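Local coordinates for protein CalS13 (Micromonospora echinospora, PDB 4ZAS) that probably acts as a pyridoxal 5'-phosphate-dependent sugar aminotransferase of the DegT/DnrJ/EryC1 family, transferring an amino group to a nucleotide-linked keto sugar, at residues Ala65-Gly68 with Ser69-Asn73; Val168-Asn171 with Arg172-Ala175; Arg340-Asp344 with Ala345-Thr349; Ser394-Val397 with Glu398-Ser402. All coordinates share one frame; numbering follows the deposited sequence.

Contact 1. Residues Ala65-Gly68 with Ser69-Asn73; sequences AAVG and SRIGN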
ATOM      1  N   ALA A  65      15.161  13.562   2.170  1.00 42.83           N
ATOM      2  CA  ALA A  65      16.345  14.375   1.917  1.00 46.03           C
ATOM      3  C   ALA A  65      17.624  13.651   2.331  1.00 52.73           C
ATOM      4  O   ALA A  65      18.613  13.664   1.599  1.00 58.30           O
ATOM      5  CB  ALA A  65      16.242  15.711   2.642  1.00 33.64           C
ATOM      6  N   ALA A  66      17.588  13.003   3.493  1.00 49.86           N
ATOM      7  CA  ALA A  66      18.756  12.303   4.036  1.00 41.19           C
ATOM      8  C   ALA A  66      19.148  11.143   3.146  1.00 44.35           C
ATOM      9  O   ALA A  66      20.333  10.924   2.890  1.00 49.69           O
ATOM     10  CB  ALA A  66      18.486  11.816   5.429  1.00 39.18           C
ATOM     11  N   VAL A  67      18.152  10.389   2.692  1.00 38.38           N
ATOM     12  CA  VAL A  67      18.407   9.318   1.743  1.00 39.93           C
ATOM     13  C   VAL A  67      19.035   9.904   0.475  1.00 46.07           C
ATOM     14  O   VAL A  67      20.030   9.384  -0.045  1.00 43.04           O
ATOM     15  CB  VAL A  67      17.128   8.540   1.410  1.00 34.10           C
ATOM     16  CG1 VAL A  67      17.387   7.637   0.243  1.00 38.50           C
ATOM     17  CG2 VAL A  67      16.680   7.707   2.603  1.00 27.55           C
ATOM     18  N   GLY A  68      18.441  10.993  -0.015  1.00 43.90           N
ATOM     19  CA  GLY A  68      18.901  11.639  -1.227  1.00 35.29           C
ATOM     20  C   GLY A  68      20.339  12.094  -1.095  1.00 41.51           C
ATOM     21  O   GLY A  68      21.139  11.987  -2.033  1.00 44.18           O
ATOM     22  N   SER A  69      20.674  12.564   0.097  1.00 43.50           N
ATOM     23  CA  SER A  69      21.990  13.112   0.357  1.00 45.94           C
ATOM     24  C   SER A  69      23.040  12.004   0.308  1.00 46.73           C
ATOM     25  O   SER A  69      24.150  12.218  -0.167  1.00 44.46           O
ATOM     26  CB  SER A  69      22.005  13.806   1.721  1.00 47.54           C
ATOM     27  OG  SER A  69      23.192  14.551   1.910  1.00 58.76           O
ATOM     28  N   ARG A  70      22.659  10.809   0.752  1.00 47.59           N
ATOM     29  CA  ARG A  70      23.555   9.659   0.750  1.00 44.39           C
ATOM     30  C   ARG A  70      23.741   9.085  -0.628  1.00 49.10           C
ATOM     31  O   ARG A  70      24.858   8.827  -1.069  1.00 46.90           O
ATOM     32  CB  ARG A  70      23.012   8.569   1.662  1.00 40.73           C
ATOM     33  CG  ARG A  70      23.052   8.943   3.113  1.00 47.87           C
ATOM     34  CD  ARG A  70      23.117   7.687   3.923  1.00 54.87           C
ATOM     35  NE  ARG A  70      23.357   7.948   5.329  1.00 54.28           N
ATOM     36  CZ  ARG A  70      23.983   7.080   6.101  1.00 57.35           C
ATOM     37  NH1 ARG A  70      24.402   5.941   5.559  1.00 53.49           N
ATOM     38  NH2 ARG A  70      24.200   7.345   7.384  1.00 59.46           N
ATOM     39  N   ILE A  71      22.621   8.888  -1.307  1.00 52.77           N
ATOM     40  CA  ILE A  71      22.617   8.302  -2.635  1.00 45.81           C
ATOM     41  C   ILE A  71      23.262   9.287  -3.593  1.00 44.52           C
ATOM     42  O   ILE A  71      23.864   8.898  -4.575  1.00 46.13           O
ATOM     43  CB  ILE A  71      21.198   7.923  -3.050  1.00 44.14           C
ATOM     44  CG1 ILE A  71      20.707   6.760  -2.192  1.00 35.83           C
ATOM     45  CG2 ILE A  71      21.138   7.583  -4.533  1.00 51.29           C
ATOM     46  CD1 ILE A  71      19.358   6.286  -2.553  1.00 36.13           C
ATOM     47  N   GLY A  72      23.149  10.573  -3.300  1.00 47.57           N
ATOM     48  CA  GLY A  72      23.741  11.572  -4.170  1.00 42.99           C
ATOM     49  C   GLY A  72      22.794  11.970  -5.276  1.00 44.89           C
ATOM     50  O   GLY A  72      23.222  12.525  -6.276  1.00 45.12           O
ATOM     51  N   ASN A  73      21.508  11.681  -5.078  1.00 44.40           N
ATOM     52  CA  ASN A  73      20.418  12.045  -5.989  1.00 37.00           C
ATOM     53  C   ASN A  73      19.216  12.501  -5.165  1.00 48.06           C
ATOM     54  O   ASN A  73      18.623  11.704  -4.432  1.00 51.66           O
ATOM     55  CB  ASN A  73      20.029  10.865  -6.871  1.00 41.08           C
ATOM     56  CG  ASN A  73      18.967  11.220  -7.898  1.00 38.44           C
ATOM     57  OD1 ASN A  73      18.339  12.281  -7.828  1.00 47.75           O
ATOM     58  ND2 ASN A  73      18.719  10.302  -8.825  1.00 29.23           N
TER
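Val67 and Ile71, one helical turn apart, lie side by side and point the same way, with Val67 CG1 3.7 Å from Ile71 CD1. This is the packed flank of the contact: both side chains rest on Phe231 of strand 230-233, and Ile71 also reaches Val233. Ile71 CG1 stands beside its own backbone N (chi1 -68°), which lays the branch back along the helix toward Val67. Ile71 N gives a nearly straight bond to Val67 O at 2.9 Å. The last turn of helix 58-71 then breaks off at Gly72, whose positive phi (88°) would jam a CB against the preceding carbonyl. Gly68 O receives Gly72 N at 2.8 Å and, more weakly, Asn73 N, and the chain turns off toward strand 76-79 of the mixed sheet. Asn73 is buried, its ND2 bound to the carbonyls of Leu234 and Gly208. The other flank is looser. Ser69 is exposed and meets the preceding turn through CB, 3.4 Å from Ala65 O, while its N binds the same oxygen. Arg70 passes its CG 3.4 Å from Ala66 O, then runs extended away from the turn to a salt bridge between its NH1 and Asp289 of helix 275-305.

Contact 2. Residues Val168-Asn171 with Arg172-Ala175; sequences VDLN and RLRA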
ATOM      1  N   VAL A 168      23.789  -5.347 -11.092  1.00 41.04           N
ATOM      2  CA  VAL A 168      23.749  -5.594 -12.531  1.00 41.42           C
ATOM      3  C   VAL A 168      24.790  -4.719 -13.243  1.00 42.59           C
ATOM      4  O   VAL A 168      25.083  -3.607 -12.792  1.00 38.76           O
ATOM      5  CB  VAL A 168      22.337  -5.320 -13.055  1.00 39.54           C
ATOM      6  CG1 VAL A 168      22.283  -5.379 -14.577  1.00 38.44           C
ATOM      7  CG2 VAL A 168      21.358  -6.309 -12.419  1.00 40.80           C
ATOM      8  N   ASP A 169      25.385  -5.213 -14.323  1.00 45.85           N
ATOM      9  CA  ASP A 169      26.279  -4.369 -15.110  1.00 42.88           C
ATOM     10  C   ASP A 169      25.466  -3.301 -15.820  1.00 40.90           C
ATOM     11  O   ASP A 169      24.994  -3.526 -16.925  1.00 42.43           O
ATOM     12  CB  ASP A 169      27.052  -5.176 -16.149  1.00 46.67           C
ATOM     13  CG  ASP A 169      28.180  -4.381 -16.766  1.00 55.79           C
ATOM     14  OD1 ASP A 169      27.902  -3.414 -17.505  1.00 58.78           O
ATOM     15  OD2 ASP A 169      29.353  -4.735 -16.521  1.00 61.61           O
ATOM     16  N   LEU A 170      25.312  -2.136 -15.207  1.00 43.79           N
ATOM     17  CA  LEU A 170      24.370  -1.151 -15.733  1.00 44.77           C
ATOM     18  C   LEU A 170      24.884  -0.537 -17.042  1.00 41.91           C
ATOM     19  O   LEU A 170      24.108  -0.226 -17.945  1.00 42.63           O
ATOM     20  CB  LEU A 170      24.068  -0.072 -14.672  1.00 45.32           C
ATOM     21  CG  LEU A 170      23.315  -0.548 -13.406  1.00 40.17           C
ATOM     22  CD1 LEU A 170      23.124   0.558 -12.353  1.00 35.09           C
ATOM     23  CD2 LEU A 170      21.982  -1.212 -13.722  1.00 39.18           C
ATOM     24  N   ASN A 171      26.194  -0.415 -17.161  1.00 38.45           N
ATOM     25  CA  ASN A 171      26.823   0.088 -18.377  1.00 37.69           C
ATOM     26  C   ASN A 171      26.415  -0.753 -19.592  1.00 43.44           C
ATOM     27  O   ASN A 171      26.075  -0.237 -20.659  1.00 42.55           O
ATOM     28  CB  ASN A 171      28.339   0.035 -18.222  1.00 44.80           C
ATOM     29  CG  ASN A 171      28.882   1.203 -17.466  1.00 52.20           C
ATOM     30  OD1 ASN A 171      28.125   1.973 -16.870  1.00 59.08           O
ATOM     31  ND2 ASN A 171      30.204   1.309 -17.416  1.00 51.51           N
ATOM     32  N   ARG A 172      26.448  -2.063 -19.410  1.00 45.31           N
ATOM     33  CA  ARG A 172      26.071  -2.983 -20.458  1.00 47.63           C
ATOM     34  C   ARG A 172      24.575  -2.890 -20.725  1.00 45.19           C
ATOM     35  O   ARG A 172      24.148  -2.856 -21.872  1.00 51.85           O
ATOM     36  CB  ARG A 172      26.473  -4.411 -20.056  1.00 54.66           C
ATOM     37  CG  ARG A 172      26.145  -5.483 -21.062  1.00 53.11           C
ATOM     38  CD  ARG A 172      26.867  -5.240 -22.377  1.00 52.72           C
ATOM     39  NE  ARG A 172      26.468  -6.251 -23.344  1.00 58.68           N
ATOM     40  CZ  ARG A 172      26.610  -6.137 -24.657  1.00 60.34           C
ATOM     41  NH1 ARG A 172      27.158  -5.046 -25.193  1.00 52.29           N
ATOM     42  NH2 ARG A 172      26.194  -7.127 -25.433  1.00 68.57           N
ATOM     43  N   LEU A 173      23.790  -2.838 -19.650  1.00 41.58           N
ATOM     44  CA  LEU A 173      22.341  -2.749 -19.749  1.00 42.63           C
ATOM     45  C   LEU A 173      21.954  -1.558 -20.599  1.00 48.00           C
ATOM     46  O   LEU A 173      21.104  -1.668 -21.485  1.00 50.59           O
ATOM     47  CB  LEU A 173      21.708  -2.639 -18.363  1.00 43.85           C
ATOM     48  CG  LEU A 173      20.207  -2.332 -18.329  1.00 42.71           C
ATOM     49  CD1 LEU A 173      19.408  -3.497 -18.885  1.00 36.64           C
ATOM     50  CD2 LEU A 173      19.782  -2.002 -16.917  1.00 40.22           C
ATOM     51  N   ARG A 174      22.627  -0.435 -20.353  1.00 43.16           N
ATOM     52  CA  ARG A 174      22.366   0.799 -21.081  1.00 45.62           C
ATOM     53  C   ARG A 174      22.759   0.647 -22.539  1.00 47.03           C
ATOM     54  O   ARG A 174      21.995   1.016 -23.424  1.00 53.84           O
ATOM     55  CB  ARG A 174      23.119   1.975 -20.445  1.00 50.84           C
ATOM     56  CG  ARG A 174      22.827   3.329 -21.080  1.00 44.69           C
ATOM     57  CD  ARG A 174      23.172   4.502 -20.168  1.00 44.11           C
ATOM     58  NE  ARG A 174      22.177   5.543 -20.346  1.00 50.52           N
ATOM     59  CZ  ARG A 174      21.176   5.804 -19.521  1.00 55.96           C
ATOM     60  NH1 ARG A 174      21.059   5.153 -18.376  1.00 51.89           N
ATOM     61  NH2 ARG A 174      20.320   6.772 -19.824  1.00 70.33           N
ATOM     62  N   ALA A 175      23.925   0.068 -22.796  1.00 43.57           N
ATOM     63  CA  ALA A 175      24.364  -0.128 -24.175  1.00 44.04           C
ATOM     64  C   ALA A 175      23.434  -1.072 -24.926  1.00 48.63           C
ATOM     65  O   ALA A 175      23.116  -0.856 -26.089  1.00 55.84           O
ATOM     66  CB  ALA A 175      25.775  -0.669 -24.207  1.00 38.03           C
TER
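Asp169 OD1 accepts the backbone N of Arg172 at 2.8 Å, met nearly along the C-O axis of the carboxylate and with an N-H...O angle of 151°. The same oxygen lies 3.1 Å from Arg172 CB, so the carboxylate sits against the root of the arginine and not its charged end. Asp169 CG is anti to the backbone N (chi1 -168°), which swings the carboxylate forward over the first turn. Beside this cap the main chain of Asp169 starts the regular bonding: its O takes Leu173 N at 3.1 Å. An alanine at Asp169 is likely to leave the N-H of Arg172 without its side-chain cap. On the buried side the Leu170 and Leu173 side chains lie side by side, Leu170 CD2 to Leu173 CD2 4.0 Å, with Leu170 against Glu192 and Leu173 against Val190 of strand 189-193. Farther out, Arg172 bends at chi2 and carries NH2 to a salt bridge with Asp145 of the neighbouring helix 144-150, while Tyr202 OH bonds the N of Asn171. Asp169 is thus the N-cap of helix 170-180, the connecting helix of a beta-alpha-beta unit between the parallel strands 155-161 and 189-193.

Contact 3. Residues Arg340-Asp344 with Ala345-Thr349; sequences RRLLD and AGIAT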
ATOM      1  N   ARG A 340      19.679 -29.297   4.810  1.00 47.55           N
ATOM      2  CA  ARG A 340      19.377 -30.167   5.936  1.00 49.14           C
ATOM      3  C   ARG A 340      20.553 -30.237   6.906  1.00 63.79           C
ATOM      4  O   ARG A 340      20.385 -30.102   8.114  1.00 61.04           O
ATOM      5  CB  ARG A 340      19.040 -31.569   5.434  1.00 56.17           C
ATOM      6  CG  ARG A 340      18.588 -32.546   6.494  1.00 58.32           C
ATOM      7  CD  ARG A 340      17.458 -31.971   7.333  1.00 67.54           C
ATOM      8  NE  ARG A 340      16.655 -33.043   7.912  1.00 79.54           N
ATOM      9  CZ  ARG A 340      17.027 -33.776   8.956  1.00 87.41           C
ATOM     10  NH1 ARG A 340      18.175 -33.519   9.572  1.00 90.31           N
ATOM     11  NH2 ARG A 340      16.241 -34.746   9.406  1.00 90.70           N
ATOM     12  N   ARG A 341      21.752 -30.406   6.356  1.00 65.15           N
ATOM     13  CA  ARG A 341      22.972 -30.501   7.151  1.00 65.40           C
ATOM     14  C   ARG A 341      23.202 -29.228   7.967  1.00 60.98           C
ATOM     15  O   ARG A 341      23.459 -29.297   9.168  1.00 60.83           O
ATOM     16  CB  ARG A 341      24.167 -30.763   6.231  1.00 64.39           C
ATOM     17  CG  ARG A 341      25.526 -30.915   6.894  1.00 58.41           C
ATOM     18  CD  ARG A 341      25.763 -32.302   7.425  1.00 63.29           C
ATOM     19  NE  ARG A 341      27.185 -32.487   7.720  1.00 74.21           N
ATOM     20  CZ  ARG A 341      27.723 -33.603   8.212  1.00 83.01           C
ATOM     21  NH1 ARG A 341      26.959 -34.659   8.475  1.00 82.66           N
ATOM     22  NH2 ARG A 341      29.036 -33.670   8.421  1.00 82.85           N
ATOM     23  N   LEU A 342      23.094 -28.069   7.320  1.00 60.75           N
ATOM     24  CA  LEU A 342      23.322 -26.802   8.014  1.00 58.64           C
ATOM     25  C   LEU A 342      22.225 -26.521   9.035  1.00 60.13           C
ATOM     26  O   LEU A 342      22.472 -25.848  10.035  1.00 69.31           O
ATOM     27  CB  LEU A 342      23.421 -25.632   7.037  1.00 49.34           C
ATOM     28  CG  LEU A 342      24.842 -25.228   6.645  1.00 53.02           C
ATOM     29  CD1 LEU A 342      25.478 -26.317   5.832  1.00 46.29           C
ATOM     30  CD2 LEU A 342      24.851 -23.912   5.873  1.00 52.44           C
ATOM     31  N   LEU A 343      21.024 -27.040   8.796  1.00 52.46           N
ATOM     32  CA  LEU A 343      19.930 -26.840   9.743  1.00 55.97           C
ATOM     33  C   LEU A 343      20.236 -27.562  11.053  1.00 59.85           C
ATOM     34  O   LEU A 343      19.981 -27.035  12.130  1.00 67.13           O
ATOM     35  CB  LEU A 343      18.604 -27.361   9.188  1.00 52.90           C
ATOM     36  CG  LEU A 343      17.387 -27.033  10.054  1.00 50.59           C
ATOM     37  CD1 LEU A 343      17.208 -25.523  10.164  1.00 52.69           C
ATOM     38  CD2 LEU A 343      16.125 -27.734   9.576  1.00 48.29           C
ATOM     39  N   ASP A 344      20.832 -28.746  10.952  1.00 60.21           N
ATOM     40  CA  ASP A 344      21.228 -29.521  12.129  1.00 60.23           C
ATOM     41  C   ASP A 344      22.303 -28.829  12.963  1.00 58.92           C
ATOM     42  O   ASP A 344      22.414 -29.069  14.161  1.00 59.44           O
ATOM     43  CB  ASP A 344      21.739 -30.895  11.706  1.00 53.60           C
ATOM     44  CG  ASP A 344      20.669 -31.738  11.038  1.00 70.55           C
ATOM     45  OD1 ASP A 344      19.483 -31.332  11.032  1.00 74.42           O
ATOM     46  OD2 ASP A 344      21.012 -32.829  10.537  1.00 76.07           O
ATOM     47  N   ALA A 345      23.097 -27.984  12.317  1.00 57.92           N
ATOM     48  CA  ALA A 345      24.142 -27.227  12.992  1.00 56.76           C
ATOM     49  C   ALA A 345      23.615 -25.870  13.466  1.00 58.18           C
ATOM     50  O   ALA A 345      24.366 -25.041  13.989  1.00 60.85           O
ATOM     51  CB  ALA A 345      25.342 -27.052  12.069  1.00 56.21           C
ATOM     52  N   GLY A 346      22.320 -25.643  13.285  1.00 47.24           N
ATOM     53  CA  GLY A 346      21.719 -24.416  13.756  1.00 45.73           C
ATOM     54  C   GLY A 346      21.918 -23.244  12.834  1.00 54.95           C
ATOM     55  O   GLY A 346      21.911 -22.085  13.256  1.00 59.64           O
ATOM     56  N   ILE A 347      22.083 -23.549  11.558  1.00 46.90           N
ATOM     57  CA  ILE A 347      22.304 -22.522  10.566  1.00 45.52           C
ATOM     58  C   ILE A 347      21.099 -22.451   9.644  1.00 46.31           C
ATOM     59  O   ILE A 347      20.737 -23.430   8.990  1.00 46.69           O
ATOM     60  CB  ILE A 347      23.587 -22.787   9.790  1.00 42.44           C
ATOM     61  CG1 ILE A 347      24.756 -22.851  10.761  1.00 43.71           C
ATOM     62  CG2 ILE A 347      23.797 -21.699   8.737  1.00 40.85           C
ATOM     63  CD1 ILE A 347      25.954 -23.567  10.181  1.00 54.20           C
ATOM     64  N   ALA A 348      20.431 -21.308   9.655  1.00 39.24           N
ATOM     65  CA  ALA A 348      19.301 -21.109   8.773  1.00 39.80           C
ATOM     66  C   ALA A 348      19.785 -20.913   7.349  1.00 44.98           C
ATOM     67  O   ALA A 348      20.793 -20.262   7.115  1.00 42.50           O
ATOM     68  CB  ALA A 348      18.481 -19.932   9.222  1.00 37.59           C
ATOM     69  N   THR A 349      19.010 -21.414   6.404  1.00 46.74           N
ATOM     70  CA  THR A 349      19.398 -21.477   5.012  1.00 49.39           C
ATOM     71  C   THR A 349      18.125 -21.410   4.163  1.00 55.16           C
ATOM     72  O   THR A 349      17.116 -21.985   4.568  1.00 57.80           O
ATOM     73  CB  THR A 349      20.188 -22.781   4.774  1.00 56.99           C
ATOM     74  OG1 THR A 349      21.588 -22.519   4.938  1.00 66.05           O
ATOM     75  CG2 THR A 349      19.956 -23.327   3.414  1.00 50.13           C
TER
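Leu342 and Ile347 meet at a slant across the end of helix 335-344, with Leu342 CD2 3.8 Å from Ile347 CG2 and Leu342 CG facing Ile347 CD1 at 4.1 Å. Thr349 comes to the same leucine at about a right angle and sets OG1 3.7 Å from Leu342 CD2, so one methyl is touched by both residues. Ile347 CG2 is anti to the backbone N and CG1 lies beside it (chi1 -58°), which turns the two branches to different parts of the leucine. The main chain fixes this pairing: Ile347 N binds Leu342 O at 2.8 Å, and Gly346 N reaches Leu343 O at 3.0 Å. With the positive phi of Gly346 (81°), where a side chain would strike the preceding carbonyl, these bonds form a Schellman motif. An alanine in place of Leu342 would probably open a gap beside Ile347 CG2 and Thr349 OG1 and leave Ile347 without its apolar mate across the Schellman turn. On the outer side Arg340 NH1 bridges to Asp344 OD1 at 2.9 Å, with Asp344 OD2 in plane at the guanidinium edge. The helix end thus divides its chemistry: an exposed ion pair spans one turn, whereas the buried side is mainly apolar, Thr399 of helix 390-401 packing on Leu342 and Ile347 and Val380 on Thr349, while Leu342 O and Leu343 O are taken up by N-H groups of the reversal.

Contact 4. Residues Ser394-Val397 with Glu398-Ser402; sequences SHVV and ETIKS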
ATOM      1  N   SER A 394      32.600 -18.717  11.679  1.00 59.70           N
ATOM      2  CA  SER A 394      33.454 -19.895  11.634  1.00 62.32           C
ATOM      3  C   SER A 394      32.617 -21.160  11.556  1.00 59.07           C
ATOM      4  O   SER A 394      32.955 -22.104  10.844  1.00 59.71           O
ATOM      5  CB  SER A 394      34.347 -19.958  12.871  1.00 68.11           C
ATOM      6  OG  SER A 394      35.216 -18.843  12.927  1.00 76.72           O
ATOM      7  N   HIS A 395      31.519 -21.163  12.299  1.00 51.38           N
ATOM      8  CA  HIS A 395      30.647 -22.317  12.380  1.00 50.77           C
ATOM      9  C   HIS A 395      30.016 -22.682  11.051  1.00 50.55           C
ATOM     10  O   HIS A 395      29.860 -23.860  10.744  1.00 52.96           O
ATOM     11  CB  HIS A 395      29.553 -22.075  13.403  1.00 48.05           C
ATOM     12  CG  HIS A 395      28.657 -23.249  13.594  1.00 55.76           C
ATOM     13  ND1 HIS A 395      29.109 -24.459  14.071  1.00 57.86           N
ATOM     14  CD2 HIS A 395      27.337 -23.413  13.343  1.00 58.69           C
ATOM     15  CE1 HIS A 395      28.104 -25.315  14.119  1.00 56.34           C
ATOM     16  NE2 HIS A 395      27.018 -24.704  13.680  1.00 59.27           N
ATOM     17  N   VAL A 396      29.622 -21.665  10.290  1.00 52.59           N
ATOM     18  CA  VAL A 396      29.071 -21.849   8.952  1.00 51.19           C
ATOM     19  C   VAL A 396      30.097 -22.485   8.030  1.00 55.71           C
ATOM     20  O   VAL A 396      29.847 -23.517   7.402  1.00 59.75           O
ATOM     21  CB  VAL A 396      28.592 -20.521   8.375  1.00 50.23           C
ATOM     22  CG1 VAL A 396      28.276 -20.670   6.889  1.00 53.66           C
ATOM     23  CG2 VAL A 396      27.396 -20.011   9.165  1.00 42.66           C
ATOM     24  N   VAL A 397      31.262 -21.859   7.967  1.00 54.38           N
ATOM     25  CA  VAL A 397      32.355 -22.363   7.169  1.00 51.11           C
ATOM     26  C   VAL A 397      32.716 -23.782   7.575  1.00 58.56           C
ATOM     27  O   VAL A 397      32.868 -24.666   6.725  1.00 61.83           O
ATOM     28  CB  VAL A 397      33.565 -21.445   7.313  1.00 53.53           C
ATOM     29  CG1 VAL A 397      34.819 -22.091   6.749  1.00 51.34           C
ATOM     30  CG2 VAL A 397      33.279 -20.081   6.695  1.00 50.43           C
ATOM     31  N   GLU A 398      32.815 -24.011   8.880  1.00 60.95           N
ATOM     32  CA  GLU A 398      33.241 -25.313   9.398  1.00 61.98           C
ATOM     33  C   GLU A 398      32.222 -26.385   9.020  1.00 63.29           C
ATOM     34  O   GLU A 398      32.583 -27.498   8.631  1.00 69.52           O
ATOM     35  CB  GLU A 398      33.416 -25.248  10.915  1.00 68.96           C
ATOM     36  CG  GLU A 398      34.515 -26.122  11.524  1.00 83.26           C
ATOM     37  CD  GLU A 398      35.909 -25.817  10.975  1.00 92.51           C
ATOM     38  OE1 GLU A 398      36.149 -24.666  10.527  1.00 92.53           O
ATOM     39  OE2 GLU A 398      36.778 -26.721  11.039  1.00 93.01           O
ATOM     40  N   THR A 399      30.946 -26.028   9.119  1.00 61.49           N
ATOM     41  CA  THR A 399      29.853 -26.941   8.802  1.00 61.99           C
ATOM     42  C   THR A 399      29.811 -27.336   7.329  1.00 66.85           C
ATOM     43  O   THR A 399      29.680 -28.515   7.006  1.00 69.40           O
ATOM     44  CB  THR A 399      28.495 -26.322   9.161  1.00 56.40           C
ATOM     45  OG1 THR A 399      28.454 -26.055  10.566  1.00 57.94           O
ATOM     46  CG2 THR A 399      27.346 -27.261   8.764  1.00 49.95           C
ATOM     47  N   ILE A 400      29.952 -26.346   6.448  1.00 66.17           N
ATOM     48  CA  ILE A 400      29.946 -26.579   5.006  1.00 61.79           C
ATOM     49  C   ILE A 400      31.102 -27.519   4.639  1.00 63.86           C
ATOM     50  O   ILE A 400      30.945 -28.409   3.803  1.00 64.86           O
ATOM     51  CB  ILE A 400      30.010 -25.233   4.211  1.00 50.27           C
ATOM     52  CG1 ILE A 400      28.782 -24.371   4.509  1.00 50.04           C
ATOM     53  CG2 ILE A 400      30.115 -25.485   2.721  1.00 47.87           C
ATOM     54  CD1 ILE A 400      28.758 -23.007   3.809  1.00 51.79           C
ATOM     55  N   LYS A 401      32.248 -27.335   5.293  1.00 67.04           N
ATOM     56  CA  LYS A 401      33.440 -28.167   5.067  1.00 67.32           C
ATOM     57  C   LYS A 401      33.304 -29.613   5.590  1.00 74.10           C
ATOM     58  O   LYS A 401      34.079 -30.498   5.202  1.00 77.53           O
ATOM     59  CB  LYS A 401      34.668 -27.496   5.701  1.00 66.34           C
ATOM     60  CG  LYS A 401      35.266 -26.354   4.866  1.00 72.12           C
ATOM     61  CD  LYS A 401      36.477 -25.717   5.544  1.00 78.80           C
ATOM     62  CE  LYS A 401      37.086 -24.607   4.695  1.00 84.72           C
ATOM     63  NZ  LYS A 401      38.161 -23.869   5.426  1.00 90.19           N
ATOM     64  N   SER A 402      32.346 -29.851   6.487  1.00 71.27           N
ATOM     65  CA  SER A 402      32.113 -31.194   7.024  1.00 66.33           C
ATOM     66  C   SER A 402      31.379 -32.064   6.010  1.00 64.30           C
ATOM     67  O   SER A 402      31.092 -33.225   6.263  1.00 70.03           O
ATOM     68  CB  SER A 402      31.308 -31.136   8.326  1.00 66.01           C
ATOM     69  OG  SER A 402      29.938 -30.842   8.066  1.00 70.78           O
TER
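A chi1 of -177° at His395 and of -61° at Thr399 brings imidazole and hydroxyl together: the ring, with CG anti to its backbone N, swings forward along the helix, and OG1, set beside the N of Thr399, points back at the preceding turn. The hydroxyl stands 3.6 Å above the ring plane, over its centre. Thr399 OG1 donates to His395 O at 2.6 Å, and Thr399 N binds the same oxygen at 2.9 Å. The two donors approach from opposite faces of the carbonyl plane, so both grip His395 O, and the hydroxyl's own bond holds the Thr399 side chain in its rotation. The far end of the imidazole is held from outside, NE2 bonding to the carbonyl of Ala345.

On the buried side Val396 CG1 lies 3.9 Å from Ile400 CD1, the two side chains pointing the same way and both against Ile382 of strand 379-382. Ile400 N binds Val396 O at 3.0 Å. Val397 continues this face onto Phe301 and Tyr302 of helix 275-305, and the extended chain of Lys401 runs alongside it, with CE 4.0 Å from Val397 CG1. Toward solvent, Glu398 keeps CB 3.2 Å from Ser394 O and sends its bent chain outward. At the end Ser402 OG donates in plane to a lone pair of Thr399 O at 2.6 Å, joined there by Ser402 N. Helix 390-401 is amphipathic, and its threonine back-bonds to the carbonyl four residues earlier, a common way for a hydroxyl to be satisfied in a helix; the helix packs onto the small antiparallel sheet that includes strand 379-382.

Contacts 3 and 4 form one neighbourhood, their centres about 10 Å apart. The probable bond between His395 NE2 and Ala345 O, 2.7 Å, is one tie between them; Arg341 NH2 and Ser402 OG are 3.0 Å apart in a second probable hydrogen bond, and Ile347 CD1 packs on His395 CD2 at 3.5 Å, so the end of helix 335-344 is fastened to helix 390-401. Contacts 1 and 2 both pack on strands of the larger mixed sheet, with centres about 23 Å apart and no touch, and both lie at least 36 Å, centre to centre, from that pair. None of the four builds the sugar-nucleotide pocket; the Leu343 side chain of contact 3 is about 10 Å from bound dTDP-4-keto-6-deoxyglucose.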